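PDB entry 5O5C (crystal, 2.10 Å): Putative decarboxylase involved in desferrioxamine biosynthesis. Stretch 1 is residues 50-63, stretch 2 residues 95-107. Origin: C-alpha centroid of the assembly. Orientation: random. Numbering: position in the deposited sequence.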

# COMPACT_ATOMS: atom_id res chain seq x y z
N GLU B 50 9.41 28.62 1.29
CA GLU B 50 10.56 29.08 0.48
C GLU B 50 10.82 28.20 -0.74
O GLU B 50 11.02 28.71 -1.85
CB GLU B 50 11.81 29.26 1.34
CG GLU B 50 11.61 30.40 2.34
CD GLU B 50 12.88 30.88 3.02
OE1 GLU B 50 14.00 30.56 2.52
OE2 GLU B 50 12.74 31.61 4.06
N THR B 51 10.76 26.88 -0.55
CA THR B 51 11.01 25.96 -1.65
C THR B 51 9.94 26.16 -2.71
O THR B 51 10.28 26.43 -3.82
CB THR B 51 11.07 24.48 -1.21
OG1 THR B 51 12.08 24.32 -0.20
CG2 THR B 51 11.33 23.57 -2.39
N VAL B 52 8.67 26.00 -2.36
CA VAL B 52 7.61 26.12 -3.36
C VAL B 52 7.64 27.52 -4.06
O VAL B 52 7.50 27.56 -5.31
CB VAL B 52 6.23 25.77 -2.80
CG1 VAL B 52 5.17 26.08 -3.81
CG2 VAL B 52 6.14 24.27 -2.36
N LYS B 53 7.88 28.63 -3.33
CA LYS B 53 7.94 29.98 -4.00
C LYS B 53 9.07 30.11 -5.02
O LYS B 53 8.92 30.87 -5.97
CB LYS B 53 8.04 31.14 -3.03
CG LYS B 53 6.76 31.52 -2.32
CD LYS B 53 7.04 32.69 -1.37
CE LYS B 53 5.81 33.13 -0.59
NZ LYS B 53 6.20 33.69 0.74
N GLY B 54 10.19 29.40 -4.84
CA GLY B 54 11.29 29.43 -5.81
C GLY B 54 11.27 28.32 -6.87
O GLY B 54 12.24 28.11 -7.57
N VAL B 55 10.15 27.62 -7.00
CA VAL B 55 9.93 26.74 -8.13
C VAL B 55 9.51 27.55 -9.36
O VAL B 55 8.39 28.05 -9.43
CB VAL B 55 8.87 25.67 -7.81
CG1 VAL B 55 8.67 24.75 -8.99
CG2 VAL B 55 9.30 24.88 -6.58
N GLU B 56 10.41 27.66 -10.32
CA GLU B 56 10.15 28.35 -11.59
C GLU B 56 9.78 27.39 -12.72
O GLU B 56 9.44 27.80 -13.85
CB GLU B 56 11.42 29.09 -12.02
CG GLU B 56 11.64 30.36 -11.25
CD GLU B 56 12.41 31.37 -12.08
OE1 GLU B 56 13.61 31.09 -12.33
OE2 GLU B 56 11.82 32.40 -12.47
N LYS B 57 9.88 26.10 -12.44
CA LYS B 57 9.74 25.12 -13.49
C LYS B 57 9.55 23.77 -12.83
O LYS B 57 9.90 23.61 -11.69
CB LYS B 57 10.92 25.16 -14.50
CG LYS B 57 12.30 25.30 -13.91
CD LYS B 57 13.37 25.21 -14.99
CE LYS B 57 14.71 24.82 -14.41
NZ LYS B 57 15.62 24.42 -15.50
N PRO B 58 8.93 22.83 -13.55
CA PRO B 58 8.53 21.56 -12.99
C PRO B 58 9.65 20.61 -12.66
O PRO B 58 9.45 19.74 -11.84
CB PRO B 58 7.58 20.97 -14.06
CG PRO B 58 7.89 21.69 -15.31
CD PRO B 58 8.39 23.04 -14.91
N PHE B 59 10.81 20.77 -13.28
CA PHE B 59 11.96 19.91 -13.00
C PHE B 59 13.27 20.70 -13.23
O PHE B 59 13.25 21.79 -13.82
CB PHE B 59 11.83 18.70 -13.91
CG PHE B 59 12.86 17.65 -13.72
CD1 PHE B 59 13.13 17.12 -12.46
CD2 PHE B 59 13.52 17.14 -14.82
CE1 PHE B 59 14.12 16.14 -12.32
CE2 PHE B 59 14.50 16.16 -14.68
CZ PHE B 59 14.77 15.65 -13.42
N SER B 60 14.39 20.18 -12.75
CA SER B 60 15.69 20.82 -12.93
C SER B 60 16.44 20.33 -14.17
O SER B 60 17.37 20.95 -14.56
CB SER B 60 16.50 20.53 -11.70
OG SER B 60 16.61 19.11 -11.53
N GLY B 61 16.06 19.19 -14.73
CA GLY B 61 16.82 18.54 -15.79
C GLY B 61 17.91 17.57 -15.36
O GLY B 61 18.43 16.83 -16.18
N ILE B 62 18.27 17.55 -14.09
CA ILE B 62 19.41 16.75 -13.65
C ILE B 62 19.20 15.28 -14.08
O ILE B 62 18.05 14.79 -14.18
CB ILE B 62 19.72 16.98 -12.14
CG1 ILE B 62 19.96 18.48 -11.83
CG2 ILE B 62 20.89 16.16 -11.64
CD1 ILE B 62 20.94 19.29 -12.70
N LEU B 63 20.29 14.59 -14.41
CA LEU B 63 20.24 13.16 -14.78
C LEU B 63 20.48 12.26 -13.54
O LEU B 63 21.13 12.69 -12.62
CB LEU B 63 21.24 12.84 -15.87
CG LEU B 63 21.00 13.43 -17.27
CD1 LEU B 63 22.25 13.25 -18.12
CD2 LEU B 63 19.81 12.87 -18.00
N LEU B 95 14.56 18.01 -2.70
CA LEU B 95 13.72 19.14 -3.10
C LEU B 95 14.28 19.85 -4.32
O LEU B 95 13.51 20.23 -5.19
CB LEU B 95 13.51 20.13 -1.99
CG LEU B 95 12.91 19.57 -0.72
CD1 LEU B 95 13.06 20.54 0.43
CD2 LEU B 95 11.49 19.08 -0.82
N ARG B 96 15.61 19.91 -4.41
CA ARG B 96 16.30 20.60 -5.46
C ARG B 96 15.80 20.11 -6.82
O ARG B 96 15.41 20.90 -7.62
CB ARG B 96 17.81 20.41 -5.36
CG ARG B 96 18.61 21.55 -5.89
CD ARG B 96 20.12 21.31 -5.75
NE ARG B 96 20.75 22.40 -5.01
CZ ARG B 96 22.06 22.62 -4.91
NH1 ARG B 96 22.96 21.81 -5.47
NH2 ARG B 96 22.46 23.67 -4.21
N ASP B 97 15.77 18.79 -7.01
CA ASP B 97 15.49 18.20 -8.29
C ASP B 97 14.15 17.46 -8.35
O ASP B 97 13.91 16.73 -9.30
CB ASP B 97 16.67 17.32 -8.75
CG ASP B 97 18.03 18.09 -8.82
OD1 ASP B 97 18.22 19.05 -9.63
OD2 ASP B 97 18.94 17.69 -8.09
N ALA B 98 13.28 17.66 -7.37
CA ALA B 98 11.99 16.99 -7.32
C ALA B 98 11.24 17.29 -8.62
O ALA B 98 11.43 18.34 -9.23
CB ALA B 98 11.14 17.49 -6.15
N VAL B 99 10.38 16.38 -9.01
CA VAL B 99 9.41 16.69 -10.03
C VAL B 99 8.20 17.35 -9.36
O VAL B 99 7.50 16.73 -8.58
CB VAL B 99 9.05 15.46 -10.86
CG1 VAL B 99 8.08 15.83 -11.96
CG2 VAL B 99 10.33 14.90 -11.47
N TRP B 100 7.97 18.62 -9.69
CA TRP B 100 6.89 19.42 -9.13
C TRP B 100 5.59 19.31 -9.85
O TRP B 100 5.31 20.09 -10.80
CB TRP B 100 7.31 20.89 -9.06
CG TRP B 100 8.42 21.01 -8.20
CD1 TRP B 100 9.71 21.04 -8.56
CD2 TRP B 100 8.39 20.99 -6.79
NE1 TRP B 100 10.51 21.12 -7.44
CE2 TRP B 100 9.72 21.08 -6.34
CE3 TRP B 100 7.35 20.98 -5.84
CZ2 TRP B 100 10.05 21.10 -4.99
CZ3 TRP B 100 7.67 21.01 -4.55
CH2 TRP B 100 9.02 21.09 -4.11
N PHE B 101 4.73 18.41 -9.37
CA PHE B 101 3.48 18.18 -10.09
C PHE B 101 2.53 19.37 -10.06
O PHE B 101 1.70 19.53 -10.97
CB PHE B 101 2.78 16.93 -9.62
CG PHE B 101 3.66 15.72 -9.58
CD1 PHE B 101 4.38 15.33 -10.69
CD2 PHE B 101 3.74 14.93 -8.41
CE1 PHE B 101 5.16 14.20 -10.66
CE2 PHE B 101 4.54 13.81 -8.38
CZ PHE B 101 5.26 13.45 -9.50
N HIS B 102 2.67 20.24 -9.05
CA HIS B 102 1.82 21.43 -8.94
C HIS B 102 2.10 22.45 -10.02
O HIS B 102 1.24 23.26 -10.35
CB HIS B 102 1.88 22.09 -7.56
CG HIS B 102 3.17 22.78 -7.27
ND1 HIS B 102 3.39 24.11 -7.56
CD2 HIS B 102 4.33 22.31 -6.75
CE1 HIS B 102 4.62 24.44 -7.20
NE2 HIS B 102 5.21 23.38 -6.69
N HIS B 103 3.26 22.36 -10.64
CA HIS B 103 3.62 23.33 -11.64
C HIS B 103 2.75 23.13 -12.88
O HIS B 103 2.64 21.99 -13.34
CB HIS B 103 5.08 23.20 -12.00
CG HIS B 103 5.61 24.44 -12.62
ND1 HIS B 103 5.39 24.74 -13.94
CD2 HIS B 103 6.20 25.52 -12.08
CE1 HIS B 103 5.89 25.93 -14.20
NE2 HIS B 103 6.39 26.43 -13.08
N PRO B 104 2.15 24.21 -13.42
CA PRO B 104 1.41 24.11 -14.69
C PRO B 104 2.09 23.42 -15.87
O PRO B 104 1.40 22.90 -16.76
CB PRO B 104 1.14 25.59 -15.06
CG PRO B 104 1.49 26.41 -13.85
CD PRO B 104 1.83 25.48 -12.74
N LYS B 105 3.42 23.41 -15.91
CA LYS B 105 4.09 22.81 -17.06
C LYS B 105 4.49 21.34 -16.87
O LYS B 105 5.19 20.77 -17.74
CB LYS B 105 5.25 23.70 -17.50
CG LYS B 105 4.77 25.03 -18.08
CD LYS B 105 5.91 26.04 -18.20
CE LYS B 105 5.69 27.19 -19.15
NZ LYS B 105 4.30 27.44 -19.54
N TYR B 106 4.02 20.72 -15.76
CA TYR B 106 4.04 19.29 -15.59
C TYR B 106 2.77 18.75 -16.23
O TYR B 106 1.69 18.84 -15.65
CB TYR B 106 4.04 18.83 -14.10
CG TYR B 106 4.00 17.33 -14.05
CD1 TYR B 106 5.15 16.63 -14.25
CD2 TYR B 106 2.79 16.62 -13.98
CE1 TYR B 106 5.15 15.27 -14.34
CE2 TYR B 106 2.81 15.22 -14.01
CZ TYR B 106 4.02 14.57 -14.19
OH TYR B 106 4.16 13.18 -14.27
N VAL B 107 2.92 18.15 -17.40
CA VAL B 107 1.79 17.70 -18.21
C VAL B 107 2.17 16.31 -18.73
O VAL B 107 1.92 16.01 -19.90
CB VAL B 107 1.48 18.67 -19.40
CG1 VAL B 107 0.66 19.87 -18.96
CG2 VAL B 107 2.76 19.15 -20.09

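The centre of the contact is the indole of Trp 100. Its CA-to-CB bond points toward stretch 1, and the whole residue is buried. Val 55 also points toward its partner and lays a methyl over one face of the indole. Val 55 CG2 lies 3.9 Å from the centroid of the five-membered ring of Trp 100, close to the ring normal, a CH-pi contact. The six-membered ring reaches the last helical turn of stretch 1. There Thr 51 CG2 is 3.8 Å from Trp 100 CH2, and Val 52 CG2 is 4.2 Å from Trp 100 CZ3. The short branched side chains of Thr 51, Val 52 and Val 55 suit a broad, flat ring. Val 52 also meets a second ring, with Val 52 CG1 3.8 Å from His 102 CE1.

Pro 58 has the largest area covered by the other stretch. Pro 58 CD sits over one face of the His 103 ring, 3.9 Å from the ring centroid, in a second CH-pi contact. Pro 58 CB is 4.1 Å from Tyr 106 CB. The His 103 ring is also held within its own stretch: Lys 105 N donates to His 103 ND1 at 3.1 Å, in the type I turn from His 103 to Tyr 106.

One backbone hydrogen bond ties the two stretches beside the indole. Trp 100 N donates to Pro 58 O at 2.8 Å, nearly straight. Proline lacks an amide hydrogen, but its carbonyl can still accept.

Farther out, Phe 59 CD1 packs against Val 99 CG2 at 3.7 Å. The ring edge faces the carbonyl oxygens of Asp 97 and Ala 98.

At the polar edge, Ser 60 OG donates to Asp 97 OD1 at 2.5 Å. This is very short, and the position of OD1 is less certain. Ser 60 OG also accepts a weak hydrogen bond from Ile 62 N at 3.4 Å.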